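Aminopeptidase (Aneurinibacillus sp. AM-1, PDB 5IB9) probably removes amino acids from the N-termini of peptides as a zinc-dependent M28-family aminopeptidase that carries a protease-associated domain. Local coordinates at residues 10-15 with 255-260; 49-54 with 247-252; 396-401 with 405-410. All blocks are in the same frame, centred on the assembly; numbering follows the deposited sequence.

Interaction 1: 10-15 with 255-260; sequences TKRTDA and MSKLKT. With ZN (zinc ion), chain E.
R12 reaches from the loop between helices 6-10 and 15-25 to the end of helix 238-256, where K257 and L258 receive its long side chain. Its CG lies beside the backbone N (chi1 -64°), and the chain then runs extended from CG to NE, placing the guanidinium beside K257 and L258. K257 is met with its aliphatic root: K257 CB is 3.7 Å from R12 NE. A bend at chi2 (-53°) then swings the rest of the lysine away, leaving K257 NZ 7.0 Å from R12 NE. Further out, R12 NH1 comes within 3.6 Å of L258 CD2, the methyl lying obliquely to the guanidinium. The polar end is held by Q8, whose OE1 accepts from NH1. Next along the loop, T13 turns to a zinc ion, which it chelates through O at 2.1 Å and OG1 at 2.2 Å; D386 and three waters complete the six ligands. Two of those waters also donate to T10 O, and D390 hydrogen-bonds to T13 OG1. No hydrogen bond crosses the contact with 255-260: the lysine offers only its CB and CG to the NE and CD of the arginine, and the like charges stay apart, while R12 NH1 turns to Q8 and T13 to the zinc ion.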
ATOM      1  N   THR A  10      25.370 -25.939  13.760  1.00 15.86           N
ATOM      2  CA  THR A  10      26.725 -25.393  13.869  1.00 15.93           C
ATOM      3  C   THR A  10      27.777 -26.177  13.070  1.00 15.42           C
ATOM      4  O   THR A  10      28.811 -25.598  12.754  1.00 17.48           O
ATOM      5  CB  THR A  10      27.178 -25.264  15.359  1.00 16.86           C
ATOM      6  OG1 THR A  10      27.171 -26.563  15.942  1.00 17.03           O
ATOM      7  CG2 THR A  10      26.109 -24.434  16.160  1.00 15.93           C
ATOM      8  N   LYS A  11      27.467 -27.447  12.788  1.00 16.50           N
ATOM      9  CA  LYS A  11      28.427 -28.165  11.942  1.00 17.21           C
ATOM     10  C   LYS A  11      28.325 -27.817  10.452  1.00 18.48           C
ATOM     11  O   LYS A  11      29.180 -28.205   9.636  1.00 17.39           O
ATOM     12  CB  LYS A  11      28.217 -29.628  12.049  1.00 16.11           C
ATOM     13  CG  LYS A  11      26.967 -30.204  11.375  1.00 19.16           C
ATOM     14  CD  LYS A  11      26.979 -31.755  11.575  1.00 30.80           C
ATOM     15  CE  LYS A  11      25.745 -32.417  11.128  1.00 35.66           C
ATOM     16  NZ  LYS A  11      25.895 -33.913  11.323  1.00 38.92           N
ATOM     17  N   ARG A  12      27.281 -27.110  10.064  1.00 15.68           N
ATOM     18  CA  ARG A  12      26.969 -26.812   8.678  1.00 17.04           C
ATOM     19  C   ARG A  12      27.096 -25.348   8.300  1.00 16.40           C
ATOM     20  O   ARG A  12      27.067 -25.035   7.113  1.00 17.61           O
ATOM     21  CB  ARG A  12      25.502 -27.208   8.402  1.00 16.79           C
ATOM     22  CG  ARG A  12      25.238 -28.654   8.546  1.00 20.70           C
ATOM     23  CD  ARG A  12      23.930 -28.990   7.843  1.00 21.67           C
ATOM     24  NE  ARG A  12      23.933 -30.434   7.589  1.00 20.23           N
ATOM     25  CZ  ARG A  12      23.595 -31.310   8.511  1.00 18.82           C
ATOM     26  NH1 ARG A  12      23.223 -30.958   9.713  1.00 21.35           N
ATOM     27  NH2 ARG A  12      23.620 -32.655   8.236  1.00 26.63           N
ATOM     28  N   THR A  13      27.194 -24.377   9.232  1.00 13.04           N
ATOM     29  CA  THR A  13      27.250 -22.989   8.791  1.00 14.18           C
ATOM     30  C   THR A  13      28.589 -22.570   8.174  1.00 14.90           C
ATOM     31  O   THR A  13      29.666 -22.538   8.810  1.00 14.84           O
ATOM     32  CB  THR A  13      27.030 -22.118  10.062  1.00 11.66           C
ATOM     33  OG1 THR A  13      27.886 -22.648  11.137  1.00 12.87           O
ATOM     34  CG2 THR A  13      25.530 -22.129  10.570  1.00 12.02           C
ATOM     35  N   ASP A  14      28.552 -22.331   6.871  1.00 14.74           N
ATOM     36  CA  ASP A  14      29.772 -22.190   6.110  1.00 14.83           C
ATOM     37  C   ASP A  14      30.049 -20.745   5.958  1.00 15.78           C
ATOM     38  O   ASP A  14      29.307 -20.006   5.223  1.00 14.51           O
ATOM     39  CB  ASP A  14      29.569 -22.932   4.810  1.00 14.70           C
ATOM     40  CG  ASP A  14      30.812 -22.941   3.905  1.00 16.77           C
ATOM     41  OD1 ASP A  14      31.554 -21.961   3.853  1.00 22.87           O
ATOM     42  OD2 ASP A  14      30.881 -24.032   3.261  1.00 22.59           O
ATOM     43  N   ALA A  15      31.100 -20.283   6.606  1.00 14.87           N
ATOM     44  CA  ALA A  15      31.404 -18.891   6.574  1.00 14.31           C
ATOM     45  C   ALA A  15      32.030 -18.445   5.231  1.00 13.13           C
ATOM     46  O   ALA A  15      31.989 -17.236   4.932  1.00 16.51           O
ATOM     47  CB  ALA A  15      32.338 -18.514   7.758  1.00 17.59           C
ATOM     48  N   MET A 255      19.074 -25.297   6.474  1.00 12.40           N
ATOM     49  CA  MET A 255      17.826 -25.907   6.839  1.00 12.25           C
ATOM     50  C   MET A 255      17.392 -26.831   5.698  1.00 12.88           C
ATOM     51  O   MET A 255      16.613 -27.792   5.970  1.00 15.17           O
ATOM     52  CB  MET A 255      16.723 -24.869   7.077  1.00 12.17           C
ATOM     53  CG  MET A 255      17.126 -24.012   8.251  1.00 12.74           C
ATOM     54  SD  MET A 255      17.031 -24.997   9.792  1.00 19.02           S
ATOM     55  CE  MET A 255      17.301 -23.601  10.915  1.00 25.42           C
ATOM     56  N   SER A 256      17.935 -26.678   4.510  1.00 13.04           N
ATOM     57  CA  SER A 256      17.513 -27.588   3.398  1.00 14.76           C
ATOM     58  C   SER A 256      18.019 -29.009   3.674  1.00 15.89           C
ATOM     59  O   SER A 256      17.502 -29.988   3.066  1.00 19.87           O
ATOM     60  CB  SER A 256      17.985 -27.125   2.034  1.00 13.59           C
ATOM     61  OG  SER A 256      19.361 -27.332   1.816  1.00 16.30           O
ATOM     62  N   LYS A 257      19.020 -29.149   4.523  1.00 15.62           N
ATOM     63  CA  LYS A 257      19.559 -30.468   4.916  1.00 14.92           C
ATOM     64  C   LYS A 257      18.835 -31.173   6.026  1.00 17.20           C
ATOM     65  O   LYS A 257      19.260 -32.261   6.436  1.00 18.17           O
ATOM     66  CB  LYS A 257      21.039 -30.279   5.331  1.00 16.83           C
ATOM     67  CG  LYS A 257      21.957 -29.435   4.445  1.00 18.37           C
ATOM     68  CD  LYS A 257      21.969 -29.881   2.984  1.00 21.23           C
ATOM     69  CE  LYS A 257      22.959 -29.098   2.180  1.00 26.15           C
ATOM     70  NZ  LYS A 257      22.958 -29.517   0.728  1.00 29.32           N
ATOM     71  N   LEU A 258      17.815 -30.562   6.617  1.00 14.54           N
ATOM     72  CA  LEU A 258      17.166 -31.006   7.835  1.00 15.59           C
ATOM     73  C   LEU A 258      15.629 -31.141   7.755  1.00 17.58           C
ATOM     74  O   LEU A 258      14.972 -30.434   7.015  1.00 17.68           O
ATOM     75  CB  LEU A 258      17.495 -30.030   9.029  1.00 17.50           C
ATOM     76  CG  LEU A 258      18.987 -29.823   9.188  1.00 14.70           C
ATOM     77  CD1 LEU A 258      19.353 -28.597  10.020  1.00 18.38           C
ATOM     78  CD2 LEU A 258      19.675 -31.047   9.802  1.00 19.99           C
ATOM     79  N   LYS A 259      15.069 -32.113   8.457  1.00 17.14           N
ATOM     80  CA  LYS A 259      13.646 -32.233   8.590  1.00 16.87           C
ATOM     81  C   LYS A 259      13.168 -31.146   9.509  1.00 16.11           C
ATOM     82  O   LYS A 259      13.852 -30.750  10.499  1.00 17.14           O
ATOM     83  CB  LYS A 259      13.328 -33.581   9.200  1.00 17.72           C
ATOM     84  CG  LYS A 259      13.824 -34.745   8.377  1.00 20.33           C
ATOM     85  CD  LYS A 259      13.271 -34.818   6.947  1.00 23.15           C
ATOM     86  CE  LYS A 259      11.909 -35.487   6.815  1.00 30.72           C
ATOM     87  NZ  LYS A 259      11.370 -35.285   5.391  1.00 31.23           N
ATOM     88  N   THR A 260      11.995 -30.580   9.169  1.00 14.31           N
ATOM     89  CA  THR A 260      11.401 -29.515   9.959  1.00 15.02           C
ATOM     90  C   THR A 260       9.921 -29.714  10.137  1.00 14.02           C
ATOM     91  O   THR A 260       9.231 -30.232   9.224  1.00 16.56           O
ATOM     92  CB  THR A 260      11.645 -28.112   9.291  1.00 16.00           C
ATOM     93  OG1 THR A 260      11.153 -28.166   7.926  1.00 19.81           O
ATOM     94  CG2 THR A 260      13.178 -27.733   9.352  1.00 16.25           C
TER
HETATM   95 ZN    ZN E1004      30.034 -22.723  10.892  1.00 15.18          ZN
HETATM   96  O   HOH W   1      30.184 -23.219  12.940  1.00 15.24           O
HETATM   97  O   HOH W   2      30.142 -24.914  10.478  1.00 16.34           O
HETATM   98  O   HOH W   3      32.074 -22.725  10.567  1.00 16.06           O

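Interaction 2: 49-54 with 247-252; sequences KSYGYH and VTLELA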
ATOM      1  N   LYS A  49      17.295 -20.970  -5.183  1.00 14.52           N
ATOM      2  CA  LYS A  49      16.888 -22.080  -6.065  1.00 14.26           C
ATOM      3  C   LYS A  49      17.965 -23.133  -6.004  1.00 16.39           C
ATOM      4  O   LYS A  49      17.603 -24.366  -6.084  1.00 19.70           O
ATOM      5  CB  LYS A  49      16.698 -21.599  -7.493  1.00 18.54           C
ATOM      6  CG  LYS A  49      15.410 -20.940  -7.748  1.00 18.58           C
ATOM      7  CD  LYS A  49      15.484 -20.505  -9.281  1.00 22.25           C
ATOM      8  CE  LYS A  49      14.372 -19.654  -9.756  1.00 29.03           C
ATOM      9  NZ  LYS A  49      14.777 -19.228 -11.230  1.00 26.32           N
ATOM     10  N   SER A  50      19.226 -22.757  -5.931  1.00 17.39           N
ATOM     11  CA  SER A  50      20.320 -23.761  -5.916  1.00 17.00           C
ATOM     12  C   SER A  50      20.291 -24.684  -4.707  1.00 18.59           C
ATOM     13  O   SER A  50      20.904 -25.781  -4.718  1.00 20.52           O
ATOM     14  CB  SER A  50      21.649 -23.147  -6.053  1.00 17.06           C
ATOM     15  OG  SER A  50      22.122 -22.594  -4.805  1.00 19.21           O
ATOM     16  N   TYR A  51      19.638 -24.244  -3.598  1.00 15.92           N
ATOM     17  CA  TYR A  51      19.532 -25.071  -2.382  1.00 16.15           C
ATOM     18  C   TYR A  51      18.275 -25.929  -2.445  1.00 17.32           C
ATOM     19  O   TYR A  51      17.886 -26.629  -1.466  1.00 21.18           O
ATOM     20  CB  TYR A  51      19.394 -24.179  -1.101  1.00 16.84           C
ATOM     21  CG  TYR A  51      20.397 -23.071  -1.015  1.00 15.20           C
ATOM     22  CD1 TYR A  51      20.078 -21.856  -0.350  1.00 12.25           C
ATOM     23  CD2 TYR A  51      21.670 -23.196  -1.463  1.00 14.59           C
ATOM     24  CE1 TYR A  51      21.051 -20.854  -0.280  1.00 12.65           C
ATOM     25  CE2 TYR A  51      22.591 -22.180  -1.437  1.00 14.28           C
ATOM     26  CZ  TYR A  51      22.291 -21.011  -0.723  1.00 13.59           C
ATOM     27  OH  TYR A  51      23.183 -19.943  -0.638  1.00 16.05           O
ATOM     28  N   GLY A  52      17.523 -25.789  -3.535  1.00 17.69           N
ATOM     29  CA  GLY A  52      16.317 -26.542  -3.734  1.00 18.87           C
ATOM     30  C   GLY A  52      14.999 -25.888  -3.451  1.00 19.49           C
ATOM     31  O   GLY A  52      13.965 -26.506  -3.505  1.00 21.09           O
ATOM     32  N   TYR A  53      15.009 -24.584  -3.164  1.00 17.91           N
ATOM     33  CA  TYR A  53      13.813 -23.858  -2.890  1.00 17.83           C
ATOM     34  C   TYR A  53      13.036 -23.389  -4.156  1.00 16.03           C
ATOM     35  O   TYR A  53      13.629 -22.990  -5.159  1.00 19.10           O
ATOM     36  CB  TYR A  53      14.140 -22.579  -2.064  1.00 15.66           C
ATOM     37  CG  TYR A  53      14.548 -22.901  -0.618  1.00 16.71           C
ATOM     38  CD1 TYR A  53      13.627 -22.859   0.398  1.00 18.57           C
ATOM     39  CD2 TYR A  53      15.888 -23.151  -0.295  1.00 15.20           C
ATOM     40  CE1 TYR A  53      13.991 -23.159   1.685  1.00 17.55           C
ATOM     41  CE2 TYR A  53      16.245 -23.495   1.016  1.00 15.01           C
ATOM     42  CZ  TYR A  53      15.293 -23.527   2.003  1.00 18.56           C
ATOM     43  OH  TYR A  53      15.628 -23.817   3.328  1.00 18.56           O
ATOM     44  N   HIS A  54      11.748 -23.455  -4.017  1.00 18.92           N
ATOM     45  CA  HIS A  54      10.853 -22.660  -4.910  1.00 20.73           C
ATOM     46  C   HIS A  54      10.867 -21.188  -4.380  1.00 17.84           C
ATOM     47  O   HIS A  54      10.749 -20.915  -3.159  1.00 21.86           O
ATOM     48  CB  HIS A  54       9.449 -23.286  -4.926  1.00 22.52           C
ATOM     49  CG  HIS A  54       8.468 -22.531  -5.754  1.00 30.01           C
ATOM     50  ND1 HIS A  54       7.499 -21.722  -5.196  1.00 41.21           N
ATOM     51  CD2 HIS A  54       8.293 -22.474  -7.096  1.00 37.66           C
ATOM     52  CE1 HIS A  54       6.772 -21.195  -6.163  1.00 40.09           C
ATOM     53  NE2 HIS A  54       7.243 -21.621  -7.326  1.00 38.99           N
ATOM     54  N   VAL A 247      23.688 -14.346   5.736  1.00 10.00           N
ATOM     55  CA  VAL A 247      23.204 -15.283   6.827  1.00  9.11           C
ATOM     56  C   VAL A 247      21.838 -15.882   6.478  1.00  8.92           C
ATOM     57  O   VAL A 247      21.600 -17.037   6.686  1.00 11.17           O
ATOM     58  CB  VAL A 247      23.150 -14.561   8.192  1.00  9.04           C
ATOM     59  CG1 VAL A 247      22.665 -15.503   9.310  1.00 11.41           C
ATOM     60  CG2 VAL A 247      24.599 -14.063   8.525  1.00 13.87           C
ATOM     61  N   THR A 248      20.978 -15.084   5.856  1.00  8.80           N
ATOM     62  CA  THR A 248      19.650 -15.553   5.428  1.00  8.91           C
ATOM     63  C   THR A 248      19.802 -16.726   4.412  1.00 10.30           C
ATOM     64  O   THR A 248      19.193 -17.760   4.622  1.00  9.79           O
ATOM     65  CB  THR A 248      18.820 -14.431   4.834  1.00  9.05           C
ATOM     66  OG1 THR A 248      18.581 -13.428   5.840  1.00  9.13           O
ATOM     67  CG2 THR A 248      17.393 -14.956   4.397  1.00  9.86           C
ATOM     68  N   LEU A 249      20.648 -16.531   3.405  1.00  9.30           N
ATOM     69  CA  LEU A 249      20.893 -17.574   2.378  1.00  9.29           C
ATOM     70  C   LEU A 249      21.521 -18.783   3.028  1.00  9.65           C
ATOM     71  O   LEU A 249      21.095 -19.873   2.759  1.00 11.62           O
ATOM     72  CB  LEU A 249      21.779 -16.979   1.267  1.00 10.48           C
ATOM     73  CG  LEU A 249      21.129 -16.037   0.309  1.00  9.86           C
ATOM     74  CD1 LEU A 249      22.202 -15.510  -0.646  1.00 11.73           C
ATOM     75  CD2 LEU A 249      20.049 -16.810  -0.510  1.00 13.01           C
ATOM     76  N   GLU A 250      22.530 -18.526   3.876  1.00 10.39           N
ATOM     77  CA  GLU A 250      23.258 -19.652   4.434  1.00 11.83           C
ATOM     78  C   GLU A 250      22.327 -20.489   5.330  1.00 12.25           C
ATOM     79  O   GLU A 250      22.380 -21.736   5.366  1.00 11.94           O
ATOM     80  CB  GLU A 250      24.544 -19.203   5.074  1.00 10.96           C
ATOM     81  CG  GLU A 250      25.364 -20.415   5.671  1.00 13.04           C
ATOM     82  CD  GLU A 250      25.821 -21.516   4.706  1.00 15.77           C
ATOM     83  OE1 GLU A 250      25.713 -21.440   3.460  1.00 15.58           O
ATOM     84  OE2 GLU A 250      26.268 -22.540   5.293  1.00 14.49           O
ATOM     85  N   LEU A 251      21.488 -19.842   6.149  1.00 11.13           N
ATOM     86  CA  LEU A 251      20.611 -20.600   6.985  1.00  9.75           C
ATOM     87  C   LEU A 251      19.576 -21.318   6.108  1.00  8.89           C
ATOM     88  O   LEU A 251      19.136 -22.461   6.450  1.00 11.50           O
ATOM     89  CB  LEU A 251      19.862 -19.744   8.070  1.00  9.83           C
ATOM     90  CG  LEU A 251      20.913 -19.250   9.098  1.00  8.61           C
ATOM     91  CD1 LEU A 251      20.169 -18.349  10.045  1.00 10.73           C
ATOM     92  CD2 LEU A 251      21.584 -20.383   9.865  1.00 11.93           C
ATOM     93  N   ALA A 252      19.141 -20.693   4.981  1.00  9.45           N
ATOM     94  CA  ALA A 252      18.223 -21.487   4.116  1.00  9.77           C
ATOM     95  C   ALA A 252      18.970 -22.739   3.573  1.00 12.07           C
ATOM     96  O   ALA A 252      18.342 -23.747   3.515  1.00 12.45           O
ATOM     97  CB  ALA A 252      17.808 -20.640   2.930  1.00 10.45           C
TER
HETATM   98  O   HOH W   4      25.065 -19.589   1.485  1.00 13.32           O
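Y51 and Y53 both point at helix 238-256 but use their rings differently. Y53 CG sits opposite the carbonyl carbon, beside the backbone N (chi1 -71°), which turns the ring to the helix. There its OH donates to A252 O at 2.7 Å, the oxygen lying near the plane of the ring at its edge. The hydroxyl comes in tilted 20° from the carbonyl plane, at a C=O...O angle of 123°, so the bond is made well to one side of the carbonyl. The alanine methyl stands off the ring plane, with A252 CB 3.8 Å from Y53 CE2. Y51 meets the helix one turn before A252, at L249; L249 O lies obliquely to its ring, 3.2 Å from Y51 CE1, and the two side chains cross at about a right angle. The Y51 hydroxyl continues through a water to E250 OE1, to which the water donates. G52, at positive phi, closes helix 35-50 with a Schellman motif between the two tyrosines. Around them, F48 of helix 35-50 packs on L249 and A252, M18 and T21 of helix 15-25 touch V247, L249 and E250, F266 of strand 263-269 lies against T248, L251 and A252, and L300 of strand 294-300 touches V247 and T248.

Interaction 3: 396-401 with 405-410; sequences VYQAAR and LVIEPI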
ATOM      1  N   VAL A 396      16.170 -20.700  15.567  1.00  9.28           N
ATOM      2  CA  VAL A 396      15.098 -21.102  14.679  1.00  8.99           C
ATOM      3  C   VAL A 396      14.880 -22.646  14.778  1.00 10.18           C
ATOM      4  O   VAL A 396      13.752 -23.113  14.872  1.00 11.59           O
ATOM      5  CB  VAL A 396      15.394 -20.708  13.266  1.00 11.64           C
ATOM      6  CG1 VAL A 396      14.435 -21.419  12.217  1.00 11.23           C
ATOM      7  CG2 VAL A 396      15.312 -19.141  13.110  1.00 10.56           C
ATOM      8  N   TYR A 397      15.998 -23.378  14.792  1.00 10.62           N
ATOM      9  CA  TYR A 397      15.816 -24.844  14.787  1.00 13.24           C
ATOM     10  C   TYR A 397      15.313 -25.346  16.095  1.00 12.90           C
ATOM     11  O   TYR A 397      14.712 -26.441  16.164  1.00 13.19           O
ATOM     12  CB  TYR A 397      17.195 -25.435  14.526  1.00 13.61           C
ATOM     13  CG  TYR A 397      17.198 -26.923  14.292  1.00 16.35           C
ATOM     14  CD1 TYR A 397      16.508 -27.449  13.206  1.00 15.21           C
ATOM     15  CD2 TYR A 397      17.937 -27.732  15.089  1.00 15.99           C
ATOM     16  CE1 TYR A 397      16.572 -28.863  12.894  1.00 16.49           C
ATOM     17  CE2 TYR A 397      17.976 -29.138  14.812  1.00 16.45           C
ATOM     18  CZ  TYR A 397      17.291 -29.666  13.763  1.00 17.36           C
ATOM     19  OH  TYR A 397      17.360 -31.098  13.536  1.00 17.80           O
ATOM     20  N   GLN A 398      15.517 -24.605  17.202  1.00 11.22           N
ATOM     21  CA  GLN A 398      14.920 -25.044  18.457  1.00 12.76           C
ATOM     22  C   GLN A 398      13.381 -25.222  18.264  1.00 12.86           C
ATOM     23  O   GLN A 398      12.764 -26.119  18.829  1.00 14.80           O
ATOM     24  CB  GLN A 398      15.144 -24.031  19.562  1.00 11.23           C
ATOM     25  CG  GLN A 398      14.544 -24.422  20.979  1.00 12.55           C
ATOM     26  CD  GLN A 398      15.219 -23.722  22.117  1.00 12.20           C
ATOM     27  OE1 GLN A 398      16.353 -23.198  21.978  1.00 14.51           O
ATOM     28  NE2 GLN A 398      14.534 -23.652  23.262  1.00 19.52           N
ATOM     29  N   ALA A 399      12.763 -24.336  17.464  1.00 13.21           N
ATOM     30  CA  ALA A 399      11.314 -24.507  17.143  1.00 12.80           C
ATOM     31  C   ALA A 399      11.169 -25.381  15.904  1.00 11.81           C
ATOM     32  O   ALA A 399      10.266 -26.312  15.913  1.00 13.60           O
ATOM     33  CB  ALA A 399      10.665 -23.073  16.883  1.00 11.47           C
ATOM     34  N   ALA A 400      11.994 -25.275  14.853  1.00 11.23           N
ATOM     35  CA  ALA A 400      11.656 -25.921  13.594  1.00 12.61           C
ATOM     36  C   ALA A 400      12.004 -27.407  13.618  1.00 12.97           C
ATOM     37  O   ALA A 400      11.523 -28.178  12.747  1.00 14.37           O
ATOM     38  CB  ALA A 400      12.343 -25.286  12.401  1.00 14.32           C
ATOM     39  N   ARG A 401      12.916 -27.826  14.522  1.00 12.85           N
ATOM     40  CA  ARG A 401      13.239 -29.333  14.539  1.00 15.10           C
ATOM     41  C   ARG A 401      11.985 -30.131  14.874  1.00 15.19           C
ATOM     42  O   ARG A 401      11.089 -29.733  15.565  1.00 15.40           O
ATOM     43  CB  ARG A 401      14.348 -29.592  15.555  1.00 15.80           C
ATOM     44  CG  ARG A 401      13.887 -29.398  17.018  1.00 18.63           C
ATOM     45  CD  ARG A 401      15.280 -29.330  17.760  1.00 29.80           C
ATOM     46  NE  ARG A 401      15.263 -30.190  18.913  1.00 39.92           N
ATOM     47  CZ  ARG A 401      15.095 -29.768  20.153  1.00 43.56           C
ATOM     48  NH1 ARG A 401      14.946 -28.468  20.406  1.00 50.35           N
ATOM     49  NH2 ARG A 401      15.078 -30.635  21.148  1.00 40.76           N
ATOM     50  N   LEU A 405       7.864 -27.601  20.615  1.00 18.03           N
ATOM     51  CA  LEU A 405       8.795 -26.577  21.074  1.00 18.56           C
ATOM     52  C   LEU A 405       8.753 -26.557  22.590  1.00 18.95           C
ATOM     53  O   LEU A 405       7.616 -26.447  23.186  1.00 20.08           O
ATOM     54  CB  LEU A 405       8.285 -25.239  20.512  1.00 17.13           C
ATOM     55  CG  LEU A 405       8.960 -23.930  20.998  1.00 19.11           C
ATOM     56  CD1 LEU A 405      10.519 -23.910  20.783  1.00 21.27           C
ATOM     57  CD2 LEU A 405       8.356 -22.742  20.283  1.00 22.83           C
ATOM     58  N   VAL A 406       9.915 -26.514  23.216  1.00 19.36           N
ATOM     59  CA  VAL A 406      10.134 -26.278  24.632  1.00 20.44           C
ATOM     60  C   VAL A 406      11.178 -25.182  24.768  1.00 20.32           C
ATOM     61  O   VAL A 406      12.259 -25.257  24.154  1.00 21.07           O
ATOM     62  CB  VAL A 406      10.692 -27.565  25.313  1.00 21.68           C
ATOM     63  CG1 VAL A 406      10.972 -27.310  26.773  1.00 24.86           C
ATOM     64  CG2 VAL A 406       9.671 -28.750  25.172  1.00 27.00           C
ATOM     65  N   ILE A 407      10.854 -24.105  25.507  1.00 20.32           N
ATOM     66  CA  ILE A 407      11.900 -23.117  25.851  1.00 21.28           C
ATOM     67  C   ILE A 407      12.058 -23.209  27.368  1.00 23.91           C
ATOM     68  O   ILE A 407      11.069 -23.265  28.106  1.00 26.45           O
ATOM     69  CB  ILE A 407      11.517 -21.714  25.372  1.00 23.58           C
ATOM     70  CG1 ILE A 407      11.097 -21.754  23.901  1.00 21.35           C
ATOM     71  CG2 ILE A 407      12.730 -20.745  25.625  1.00 22.70           C
ATOM     72  CD1 ILE A 407      10.641 -20.353  23.393  1.00 24.14           C
ATOM     73  N   GLU A 408      13.287 -23.370  27.829  1.00 24.78           N
ATOM     74  CA  GLU A 408      13.540 -23.453  29.227  1.00 26.42           C
ATOM     75  C   GLU A 408      13.757 -22.053  29.719  1.00 28.57           C
ATOM     76  O   GLU A 408      14.195 -21.174  28.963  1.00 24.31           O
ATOM     77  CB  GLU A 408      14.760 -24.329  29.452  1.00 29.09           C
ATOM     78  CG  GLU A 408      14.404 -25.783  29.186  1.00 35.53           C
ATOM     79  CD  GLU A 408      15.085 -26.719  30.167  1.00 44.44           C
ATOM     80  OE1 GLU A 408      15.556 -26.262  31.259  1.00 49.98           O
ATOM     81  OE2 GLU A 408      15.127 -27.925  29.858  1.00 48.19           O
ATOM     82  N   PRO A 409      13.378 -21.800  30.969  1.00 29.28           N
ATOM     83  CA  PRO A 409      13.537 -20.450  31.454  1.00 30.40           C
ATOM     84  C   PRO A 409      15.014 -20.001  31.407  1.00 30.12           C
ATOM     85  O   PRO A 409      15.933 -20.801  31.646  1.00 31.78           O
ATOM     86  CB  PRO A 409      13.045 -20.558  32.934  1.00 32.70           C
ATOM     87  CG  PRO A 409      12.275 -21.855  33.008  1.00 32.49           C
ATOM     88  CD  PRO A 409      12.963 -22.747  32.048  1.00 31.12           C
ATOM     89  N   ILE A 410      15.242 -18.753  31.057  1.00 26.30           N
ATOM     90  CA  ILE A 410      16.603 -18.225  30.988  1.00 29.49           C
ATOM     91  C   ILE A 410      16.512 -16.723  31.253  1.00 27.35           C
ATOM     92  O   ILE A 410      15.654 -16.044  30.680  1.00 27.84           O
ATOM     93  CB  ILE A 410      17.168 -18.509  29.530  1.00 29.54           C
ATOM     94  CG1 ILE A 410      18.441 -17.740  29.175  1.00 32.16           C
ATOM     95  CG2 ILE A 410      16.164 -18.072  28.493  1.00 32.10           C
ATOM     96  CD1 ILE A 410      19.105 -18.268  28.006  1.00 38.03           C
TER
HETATM   97  O   HOH W   5      12.334 -27.406  21.417  1.00 17.18           O
HETATM   98  O   HOH W   6      15.521 -23.488  25.955  1.00 22.65           O
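Q398 and V406 make the one direct hydrogen bond between the last turns of helix 382-400 and the chain that follows it. Q398 NE2 donates to V406 O at 2.9 Å with an N-H...O angle of 155°; it arrives in the carbonyl plane on a lone pair, and the oxygen lies close to the amide plane of the glutamine. With CG opposite the backbone N (chi1 -179°) and the chain extended beyond it, the amide stretches from the helix to the passing backbone. The other end of the amide is engaged too, since OE1 accepts from R333, so its rotation is fixed from both sides. Water provides a second set of links: one molecule accepts from V406 N at 3.1 Å and probably donates to Q398 O, and another accepts from both Q398 NE2 and E408 N. Apolar packing is the third kind, with L405 CD1 resting 4.0 Å from A399 CB. The leucine also crosses the glutamine side chain at about a right angle, its CD1 in van der Waals contact with Q398 O. Away from the annotated sites, this is plain C-terminal packing, in which the irregular chain after helix 382-400 folds back along its last turns.

In the fold
Interactions 1 and 2 share helix 238-256, with centres about 10 Å apart. Along the chain, interaction 2 falls between the two halves of interaction 1, and interaction 3 follows both. D14 N probably donates to E250 OE2 (2.8 Å), joining the zinc-bearing loop of interaction 1 to the helix used in interaction 2. Interaction 3, about 16 Å from interaction 1 between centres, meets it where M255 and L258 pack on V396 and Y397; interactions 2 and 3 do not touch. The N-terminal loop, the end of helix 35-50 and the last turns of helix 382-400 thus pack together round the end of helix 238-256.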